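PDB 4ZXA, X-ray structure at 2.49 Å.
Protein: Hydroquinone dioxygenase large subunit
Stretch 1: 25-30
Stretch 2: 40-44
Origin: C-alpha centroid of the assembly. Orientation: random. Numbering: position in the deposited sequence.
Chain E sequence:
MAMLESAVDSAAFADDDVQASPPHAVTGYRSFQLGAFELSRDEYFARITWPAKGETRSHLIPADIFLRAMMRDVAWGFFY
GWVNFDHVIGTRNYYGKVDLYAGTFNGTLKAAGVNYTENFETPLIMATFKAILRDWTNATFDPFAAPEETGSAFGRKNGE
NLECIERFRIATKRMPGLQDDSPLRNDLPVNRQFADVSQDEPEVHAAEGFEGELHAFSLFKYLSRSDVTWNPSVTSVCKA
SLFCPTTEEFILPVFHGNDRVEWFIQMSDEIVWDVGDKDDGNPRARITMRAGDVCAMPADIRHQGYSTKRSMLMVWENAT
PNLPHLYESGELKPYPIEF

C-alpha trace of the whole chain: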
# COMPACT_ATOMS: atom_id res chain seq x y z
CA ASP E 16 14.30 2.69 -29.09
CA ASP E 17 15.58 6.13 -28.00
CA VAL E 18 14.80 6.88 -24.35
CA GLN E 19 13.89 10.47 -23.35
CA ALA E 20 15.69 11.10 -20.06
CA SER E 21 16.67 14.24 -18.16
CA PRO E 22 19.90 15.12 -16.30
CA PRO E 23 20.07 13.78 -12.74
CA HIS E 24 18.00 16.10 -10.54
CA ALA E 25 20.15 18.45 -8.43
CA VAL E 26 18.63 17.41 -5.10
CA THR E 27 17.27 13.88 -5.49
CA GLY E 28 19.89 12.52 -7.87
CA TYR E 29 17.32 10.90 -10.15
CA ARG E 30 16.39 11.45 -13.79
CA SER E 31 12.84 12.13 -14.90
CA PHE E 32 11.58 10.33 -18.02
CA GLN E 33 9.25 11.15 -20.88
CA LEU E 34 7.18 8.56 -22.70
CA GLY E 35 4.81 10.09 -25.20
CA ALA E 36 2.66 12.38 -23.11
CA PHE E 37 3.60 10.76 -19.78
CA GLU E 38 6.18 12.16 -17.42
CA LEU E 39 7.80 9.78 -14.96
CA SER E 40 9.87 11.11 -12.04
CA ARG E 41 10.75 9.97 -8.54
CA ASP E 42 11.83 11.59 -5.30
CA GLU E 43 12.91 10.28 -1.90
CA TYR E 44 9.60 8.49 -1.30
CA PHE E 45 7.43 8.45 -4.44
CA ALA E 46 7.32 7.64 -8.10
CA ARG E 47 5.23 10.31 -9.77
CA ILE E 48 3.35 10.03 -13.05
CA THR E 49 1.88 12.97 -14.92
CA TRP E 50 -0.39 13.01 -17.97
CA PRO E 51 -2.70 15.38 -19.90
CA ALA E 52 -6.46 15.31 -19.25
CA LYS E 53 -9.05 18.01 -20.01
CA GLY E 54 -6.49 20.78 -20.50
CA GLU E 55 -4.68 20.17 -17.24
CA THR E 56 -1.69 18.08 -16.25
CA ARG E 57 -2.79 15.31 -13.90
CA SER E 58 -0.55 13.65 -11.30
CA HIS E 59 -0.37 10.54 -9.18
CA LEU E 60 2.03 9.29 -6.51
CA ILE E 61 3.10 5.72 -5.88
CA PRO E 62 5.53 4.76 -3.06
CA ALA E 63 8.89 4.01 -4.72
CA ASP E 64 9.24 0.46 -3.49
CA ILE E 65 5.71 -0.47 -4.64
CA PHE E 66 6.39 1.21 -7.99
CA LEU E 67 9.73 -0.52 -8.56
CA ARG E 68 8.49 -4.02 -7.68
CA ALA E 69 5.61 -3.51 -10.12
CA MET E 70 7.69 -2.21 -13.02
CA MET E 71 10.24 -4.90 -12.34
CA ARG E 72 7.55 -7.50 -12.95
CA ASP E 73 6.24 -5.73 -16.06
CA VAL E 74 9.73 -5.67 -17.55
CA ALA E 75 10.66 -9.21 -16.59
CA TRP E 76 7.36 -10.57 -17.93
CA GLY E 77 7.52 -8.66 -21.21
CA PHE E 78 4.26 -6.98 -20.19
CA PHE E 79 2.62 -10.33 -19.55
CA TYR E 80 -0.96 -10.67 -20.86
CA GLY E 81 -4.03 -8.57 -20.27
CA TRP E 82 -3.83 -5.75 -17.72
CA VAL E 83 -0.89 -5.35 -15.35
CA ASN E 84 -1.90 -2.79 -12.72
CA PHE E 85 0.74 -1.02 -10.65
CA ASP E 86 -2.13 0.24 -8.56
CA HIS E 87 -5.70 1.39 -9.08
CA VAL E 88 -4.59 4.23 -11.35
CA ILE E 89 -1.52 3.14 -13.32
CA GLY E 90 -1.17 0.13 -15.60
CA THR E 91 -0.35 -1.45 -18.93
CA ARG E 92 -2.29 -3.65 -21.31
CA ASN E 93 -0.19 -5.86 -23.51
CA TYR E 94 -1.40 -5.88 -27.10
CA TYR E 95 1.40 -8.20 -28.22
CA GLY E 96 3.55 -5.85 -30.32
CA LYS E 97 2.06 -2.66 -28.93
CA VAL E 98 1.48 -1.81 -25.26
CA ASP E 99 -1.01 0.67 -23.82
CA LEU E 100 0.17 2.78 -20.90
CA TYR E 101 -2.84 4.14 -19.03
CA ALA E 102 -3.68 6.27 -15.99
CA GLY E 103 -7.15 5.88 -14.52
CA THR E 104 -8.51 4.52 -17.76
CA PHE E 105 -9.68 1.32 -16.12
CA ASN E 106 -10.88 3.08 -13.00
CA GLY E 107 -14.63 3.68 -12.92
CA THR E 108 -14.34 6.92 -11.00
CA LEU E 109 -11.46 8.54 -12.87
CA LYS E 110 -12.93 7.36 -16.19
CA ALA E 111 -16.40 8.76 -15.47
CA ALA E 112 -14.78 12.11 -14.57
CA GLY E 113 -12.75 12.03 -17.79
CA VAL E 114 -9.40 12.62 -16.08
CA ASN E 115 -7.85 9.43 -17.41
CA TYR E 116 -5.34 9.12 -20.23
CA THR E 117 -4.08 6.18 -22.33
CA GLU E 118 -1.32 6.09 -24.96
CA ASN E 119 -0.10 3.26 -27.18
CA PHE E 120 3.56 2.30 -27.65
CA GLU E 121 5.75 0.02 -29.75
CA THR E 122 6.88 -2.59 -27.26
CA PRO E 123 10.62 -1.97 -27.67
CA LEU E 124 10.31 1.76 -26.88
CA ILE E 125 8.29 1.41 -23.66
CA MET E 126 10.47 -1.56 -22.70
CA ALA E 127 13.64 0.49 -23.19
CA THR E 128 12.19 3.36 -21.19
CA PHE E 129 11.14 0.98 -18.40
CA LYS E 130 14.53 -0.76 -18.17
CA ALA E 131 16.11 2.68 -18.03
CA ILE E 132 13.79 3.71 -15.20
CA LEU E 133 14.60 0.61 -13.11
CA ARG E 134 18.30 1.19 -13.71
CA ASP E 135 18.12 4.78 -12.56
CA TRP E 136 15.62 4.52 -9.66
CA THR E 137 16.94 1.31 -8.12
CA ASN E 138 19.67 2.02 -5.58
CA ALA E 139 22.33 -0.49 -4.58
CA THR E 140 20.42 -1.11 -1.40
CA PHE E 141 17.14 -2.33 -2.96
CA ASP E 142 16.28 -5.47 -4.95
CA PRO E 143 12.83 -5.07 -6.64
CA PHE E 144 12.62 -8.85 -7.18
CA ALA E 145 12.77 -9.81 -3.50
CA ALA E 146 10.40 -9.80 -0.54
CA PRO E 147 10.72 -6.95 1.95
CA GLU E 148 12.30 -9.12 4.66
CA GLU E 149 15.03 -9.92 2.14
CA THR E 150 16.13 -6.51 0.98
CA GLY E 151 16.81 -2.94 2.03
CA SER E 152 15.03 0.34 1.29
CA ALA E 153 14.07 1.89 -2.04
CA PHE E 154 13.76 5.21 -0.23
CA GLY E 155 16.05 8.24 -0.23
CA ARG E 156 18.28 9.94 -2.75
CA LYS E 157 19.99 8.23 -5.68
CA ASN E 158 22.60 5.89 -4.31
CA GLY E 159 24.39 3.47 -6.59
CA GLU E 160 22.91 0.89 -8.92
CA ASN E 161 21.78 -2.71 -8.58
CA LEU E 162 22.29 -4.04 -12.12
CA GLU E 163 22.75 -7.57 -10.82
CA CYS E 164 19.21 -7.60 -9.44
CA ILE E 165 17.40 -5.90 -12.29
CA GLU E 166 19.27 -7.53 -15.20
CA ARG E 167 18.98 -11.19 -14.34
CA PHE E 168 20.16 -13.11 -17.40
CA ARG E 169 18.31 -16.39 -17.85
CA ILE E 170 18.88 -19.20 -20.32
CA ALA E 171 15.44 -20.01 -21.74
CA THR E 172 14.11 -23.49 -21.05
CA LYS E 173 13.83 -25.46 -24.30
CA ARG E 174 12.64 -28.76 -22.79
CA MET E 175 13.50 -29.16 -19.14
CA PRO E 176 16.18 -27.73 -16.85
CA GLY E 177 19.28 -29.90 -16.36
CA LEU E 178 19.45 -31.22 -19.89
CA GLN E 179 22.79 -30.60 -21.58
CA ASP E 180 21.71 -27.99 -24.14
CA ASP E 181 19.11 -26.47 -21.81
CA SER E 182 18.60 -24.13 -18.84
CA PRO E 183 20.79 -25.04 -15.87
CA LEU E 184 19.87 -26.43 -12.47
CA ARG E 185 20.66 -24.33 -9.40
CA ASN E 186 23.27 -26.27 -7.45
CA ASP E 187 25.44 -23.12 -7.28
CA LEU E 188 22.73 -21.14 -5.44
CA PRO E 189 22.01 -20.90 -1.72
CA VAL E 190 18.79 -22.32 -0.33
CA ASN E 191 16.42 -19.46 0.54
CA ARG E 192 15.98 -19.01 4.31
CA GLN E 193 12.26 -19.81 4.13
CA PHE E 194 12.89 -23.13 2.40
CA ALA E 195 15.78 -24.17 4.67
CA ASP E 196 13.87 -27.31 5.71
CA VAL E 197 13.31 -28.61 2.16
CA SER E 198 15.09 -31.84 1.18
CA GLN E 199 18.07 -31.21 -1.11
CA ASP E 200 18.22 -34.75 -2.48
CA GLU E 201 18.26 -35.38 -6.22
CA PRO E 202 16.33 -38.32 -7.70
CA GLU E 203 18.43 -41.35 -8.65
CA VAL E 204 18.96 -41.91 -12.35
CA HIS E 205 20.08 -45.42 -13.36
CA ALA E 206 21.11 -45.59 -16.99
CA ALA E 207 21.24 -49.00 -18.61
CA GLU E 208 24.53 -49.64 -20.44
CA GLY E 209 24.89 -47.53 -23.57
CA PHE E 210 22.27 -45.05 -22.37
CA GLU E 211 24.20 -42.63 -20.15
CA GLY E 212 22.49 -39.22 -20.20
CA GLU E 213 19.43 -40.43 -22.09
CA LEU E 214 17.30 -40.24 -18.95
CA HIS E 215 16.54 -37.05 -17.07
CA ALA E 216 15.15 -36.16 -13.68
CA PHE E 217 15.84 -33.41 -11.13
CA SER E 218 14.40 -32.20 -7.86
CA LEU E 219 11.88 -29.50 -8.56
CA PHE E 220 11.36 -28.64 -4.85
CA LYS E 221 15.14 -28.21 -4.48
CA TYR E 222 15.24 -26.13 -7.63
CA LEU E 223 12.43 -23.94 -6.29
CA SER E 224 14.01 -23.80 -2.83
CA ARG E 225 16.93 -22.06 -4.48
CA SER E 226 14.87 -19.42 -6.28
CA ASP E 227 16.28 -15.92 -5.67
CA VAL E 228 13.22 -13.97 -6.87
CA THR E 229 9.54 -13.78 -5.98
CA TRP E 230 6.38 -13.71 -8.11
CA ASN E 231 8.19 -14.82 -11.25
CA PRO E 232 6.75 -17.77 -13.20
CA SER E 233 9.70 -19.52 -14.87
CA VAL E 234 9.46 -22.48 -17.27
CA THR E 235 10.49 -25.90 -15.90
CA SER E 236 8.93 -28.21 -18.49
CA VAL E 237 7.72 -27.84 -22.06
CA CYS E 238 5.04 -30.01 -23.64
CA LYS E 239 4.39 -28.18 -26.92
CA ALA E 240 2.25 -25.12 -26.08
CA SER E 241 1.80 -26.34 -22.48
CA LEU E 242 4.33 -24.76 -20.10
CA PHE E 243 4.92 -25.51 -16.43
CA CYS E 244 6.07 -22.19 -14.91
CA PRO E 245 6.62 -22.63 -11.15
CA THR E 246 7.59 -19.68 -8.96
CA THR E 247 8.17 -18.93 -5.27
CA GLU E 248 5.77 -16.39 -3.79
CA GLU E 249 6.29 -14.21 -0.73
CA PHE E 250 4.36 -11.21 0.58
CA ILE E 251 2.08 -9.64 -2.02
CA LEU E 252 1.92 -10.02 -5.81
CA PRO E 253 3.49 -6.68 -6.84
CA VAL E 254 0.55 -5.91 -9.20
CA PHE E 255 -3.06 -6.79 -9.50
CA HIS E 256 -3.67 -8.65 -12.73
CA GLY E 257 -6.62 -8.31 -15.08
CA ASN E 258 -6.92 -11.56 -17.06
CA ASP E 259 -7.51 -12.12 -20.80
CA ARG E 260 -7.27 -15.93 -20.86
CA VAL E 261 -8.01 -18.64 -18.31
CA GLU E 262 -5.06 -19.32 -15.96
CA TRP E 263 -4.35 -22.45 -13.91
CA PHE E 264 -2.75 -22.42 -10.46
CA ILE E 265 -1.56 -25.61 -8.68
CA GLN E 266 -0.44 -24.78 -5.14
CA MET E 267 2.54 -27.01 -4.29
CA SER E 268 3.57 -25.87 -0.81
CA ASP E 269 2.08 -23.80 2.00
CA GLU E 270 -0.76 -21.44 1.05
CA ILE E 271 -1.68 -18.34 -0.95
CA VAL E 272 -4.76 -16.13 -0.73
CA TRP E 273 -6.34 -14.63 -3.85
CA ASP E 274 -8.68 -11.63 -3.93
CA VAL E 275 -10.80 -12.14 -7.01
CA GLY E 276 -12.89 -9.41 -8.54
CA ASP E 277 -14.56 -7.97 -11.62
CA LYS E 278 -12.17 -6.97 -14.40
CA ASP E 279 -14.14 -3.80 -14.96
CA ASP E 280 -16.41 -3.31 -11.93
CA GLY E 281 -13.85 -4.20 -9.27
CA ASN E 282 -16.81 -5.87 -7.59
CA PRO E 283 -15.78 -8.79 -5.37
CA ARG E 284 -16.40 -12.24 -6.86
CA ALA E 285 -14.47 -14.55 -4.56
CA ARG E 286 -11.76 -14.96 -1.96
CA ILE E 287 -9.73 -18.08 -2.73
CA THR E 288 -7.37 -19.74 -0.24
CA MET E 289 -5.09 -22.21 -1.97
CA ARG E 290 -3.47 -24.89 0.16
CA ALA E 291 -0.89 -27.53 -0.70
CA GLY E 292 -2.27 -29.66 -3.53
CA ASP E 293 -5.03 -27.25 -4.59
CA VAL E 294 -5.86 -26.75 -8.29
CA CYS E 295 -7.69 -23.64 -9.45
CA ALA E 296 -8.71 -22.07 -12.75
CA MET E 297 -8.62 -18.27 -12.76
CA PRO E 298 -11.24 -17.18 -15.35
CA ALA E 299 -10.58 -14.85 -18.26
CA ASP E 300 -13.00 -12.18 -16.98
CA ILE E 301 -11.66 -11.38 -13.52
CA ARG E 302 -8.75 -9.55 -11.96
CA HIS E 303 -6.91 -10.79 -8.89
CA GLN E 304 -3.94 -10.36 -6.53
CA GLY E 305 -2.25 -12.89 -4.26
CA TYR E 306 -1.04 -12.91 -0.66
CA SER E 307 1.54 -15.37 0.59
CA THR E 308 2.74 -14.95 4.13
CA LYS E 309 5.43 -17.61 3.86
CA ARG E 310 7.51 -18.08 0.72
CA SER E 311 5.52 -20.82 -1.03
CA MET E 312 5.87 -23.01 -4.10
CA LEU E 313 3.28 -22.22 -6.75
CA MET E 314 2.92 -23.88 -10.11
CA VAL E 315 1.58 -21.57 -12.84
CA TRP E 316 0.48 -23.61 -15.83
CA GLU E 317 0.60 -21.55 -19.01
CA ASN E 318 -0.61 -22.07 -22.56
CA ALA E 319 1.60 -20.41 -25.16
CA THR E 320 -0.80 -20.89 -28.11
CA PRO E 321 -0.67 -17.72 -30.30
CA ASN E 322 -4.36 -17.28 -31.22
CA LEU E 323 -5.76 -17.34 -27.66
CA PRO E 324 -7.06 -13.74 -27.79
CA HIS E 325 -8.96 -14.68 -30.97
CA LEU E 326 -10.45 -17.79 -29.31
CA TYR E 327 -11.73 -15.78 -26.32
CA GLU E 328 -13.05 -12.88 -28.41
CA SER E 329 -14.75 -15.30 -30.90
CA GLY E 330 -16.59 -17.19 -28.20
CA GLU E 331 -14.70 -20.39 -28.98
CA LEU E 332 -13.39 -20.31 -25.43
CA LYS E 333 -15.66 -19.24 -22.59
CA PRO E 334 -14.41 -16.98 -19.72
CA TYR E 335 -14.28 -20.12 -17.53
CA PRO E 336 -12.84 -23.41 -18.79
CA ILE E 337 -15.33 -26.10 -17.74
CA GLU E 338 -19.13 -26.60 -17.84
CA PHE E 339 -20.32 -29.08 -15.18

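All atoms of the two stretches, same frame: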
# COMPACT_ATOMS: atom_id res chain seq x y z
N ALA E 25 19.15 17.87 -9.33
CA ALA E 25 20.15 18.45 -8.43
C ALA E 25 20.05 17.97 -6.98
O ALA E 25 21.06 17.72 -6.32
CB ALA E 25 20.10 19.98 -8.48
N VAL E 26 18.82 17.83 -6.48
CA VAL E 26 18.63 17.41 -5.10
C VAL E 26 18.54 15.88 -4.96
O VAL E 26 19.30 15.28 -4.19
CB VAL E 26 17.39 18.07 -4.47
CG1 VAL E 26 17.32 17.77 -2.98
CG2 VAL E 26 17.39 19.57 -4.72
N THR E 27 17.61 15.28 -5.71
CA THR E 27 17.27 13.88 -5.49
C THR E 27 18.28 12.93 -6.09
O THR E 27 18.50 11.84 -5.56
CB THR E 27 15.87 13.52 -6.03
OG1 THR E 27 15.91 13.47 -7.46
CG2 THR E 27 14.84 14.56 -5.59
N GLY E 28 18.89 13.34 -7.20
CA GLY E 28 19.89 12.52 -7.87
C GLY E 28 19.30 11.63 -8.95
O GLY E 28 20.01 10.83 -9.56
N TYR E 29 17.99 11.76 -9.18
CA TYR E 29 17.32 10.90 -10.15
C TYR E 29 16.96 11.65 -11.42
O TYR E 29 16.78 12.86 -11.40
CB TYR E 29 16.03 10.30 -9.55
CG TYR E 29 16.20 9.49 -8.28
CD1 TYR E 29 16.87 8.28 -8.28
CD2 TYR E 29 15.64 9.93 -7.08
CE1 TYR E 29 17.01 7.53 -7.12
CE2 TYR E 29 15.77 9.18 -5.91
CZ TYR E 29 16.46 7.99 -5.94
OH TYR E 29 16.60 7.26 -4.79
N ARG E 30 16.84 10.91 -12.51
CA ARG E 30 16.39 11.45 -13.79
C ARG E 30 14.88 11.30 -13.95
O ARG E 30 14.32 10.28 -13.59
CB ARG E 30 17.05 10.67 -14.93
CG ARG E 30 18.56 10.58 -14.87
CD ARG E 30 19.07 9.72 -16.02
NE ARG E 30 20.53 9.69 -16.07
CZ ARG E 30 21.26 10.59 -16.72
NH1 ARG E 30 20.66 11.58 -17.36
NH2 ARG E 30 22.58 10.50 -16.72
N SER E 40 8.79 10.68 -12.91
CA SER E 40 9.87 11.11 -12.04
C SER E 40 9.73 10.47 -10.68
O SER E 40 8.66 9.99 -10.34
CB SER E 40 9.86 12.63 -11.88
OG SER E 40 8.75 13.01 -11.09
N ARG E 41 10.80 10.48 -9.90
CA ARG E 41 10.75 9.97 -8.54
C ARG E 41 11.52 10.86 -7.59
O ARG E 41 12.47 11.52 -7.98
CB ARG E 41 11.29 8.54 -8.49
CG ARG E 41 12.80 8.45 -8.33
CD ARG E 41 13.20 7.21 -7.57
NE ARG E 41 13.02 7.35 -6.13
CZ ARG E 41 13.37 6.44 -5.23
NH1 ARG E 41 13.93 5.30 -5.62
NH2 ARG E 41 13.17 6.66 -3.95
N ASP E 42 11.10 10.88 -6.33
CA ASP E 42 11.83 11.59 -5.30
C ASP E 42 12.27 10.62 -4.22
O ASP E 42 12.49 9.44 -4.49
CB ASP E 42 11.00 12.73 -4.71
CG ASP E 42 9.68 12.26 -4.16
OD1 ASP E 42 9.56 11.07 -3.85
OD2 ASP E 42 8.76 13.09 -4.05
N GLU E 43 12.41 11.10 -3.00
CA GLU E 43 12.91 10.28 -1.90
C GLU E 43 11.91 9.21 -1.46
O GLU E 43 12.30 8.20 -0.89
CB GLU E 43 13.31 11.16 -0.72
CG GLU E 43 14.53 12.04 -0.99
CD GLU E 43 14.17 13.38 -1.61
OE1 GLU E 43 13.01 13.57 -1.99
OE2 GLU E 43 15.06 14.24 -1.70
N TYR E 44 10.63 9.44 -1.72
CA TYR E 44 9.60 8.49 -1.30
C TYR E 44 8.68 7.98 -2.43
O TYR E 44 8.17 6.87 -2.35
CB TYR E 44 8.71 9.12 -0.22
CG TYR E 44 9.25 9.03 1.19
CD1 TYR E 44 9.54 10.17 1.92
CD2 TYR E 44 9.46 7.80 1.79
CE1 TYR E 44 10.02 10.09 3.21
CE2 TYR E 44 9.94 7.71 3.08
CZ TYR E 44 10.22 8.86 3.79
OH TYR E 44 10.70 8.77 5.08
O HOH W 1 13.70 14.04 -8.71

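Two neighbouring segments of one chain meet here through an aromatic ring packed on an arginine side chain, a threonine methyl and one bridging water, with no direct hydrogen bond between them. Tyr29 and Arg41 form the centre of the contact. The CA-to-CB bond of Tyr29 (chi1 m) points toward the other stretch, whereas that of Arg41 leaves sideways and the side chain then bends back, its end coming nearer. Arg41 CD lies 3.5 Å from the centroid of the Tyr29 ring and 6° off the ring normal, a CH-pi contact over the face; Arg41 NE continues over the same ring, 3.3 Å from Tyr29 CE2. The guanidinium is held partly from within its own stretch: Arg41 NE and Arg41 NH2 both donate to Asp42 O, at 2.7 and 2.9 Å, so two nitrogens of the guanidinium converge on the one carbonyl oxygen. That carbonyl also approaches the ring, with Asp42 O 3.6 Å from Tyr29 CE2. Although Tyr29 OH and Arg41 NH1 are 3.4 Å apart, the angle is too poor for a hydrogen bond, and both atoms find partners elsewhere in the structure.

Beside this packing, the CA-to-CB bond of Thr27 (chi1 p) points toward stretch 2, and the side chain uses two different atoms. Thr27 CG2, the methyl, rests 4.2 Å from Asp42 CA and 3.9 Å from Glu43 OE2, contacts of van der Waals type. Thr27 OG1 is 4.0 Å from Arg41 O, too far for a direct bond, and water 1 bridges them from one side, 2.6 Å from Thr27 OG1 and donating to Arg41 O at 2.9 Å. Thr27 OG1 also accepts from Tyr29 N at 3.2 Å, tying the turn through Gly28, whose positive phi (92°) suits glycine. Across the contact, Asp42 directs its CA-to-CB bond away; Asp42 OD1 accepts from Tyr44 N at 2.9 Å, bracing the local turn.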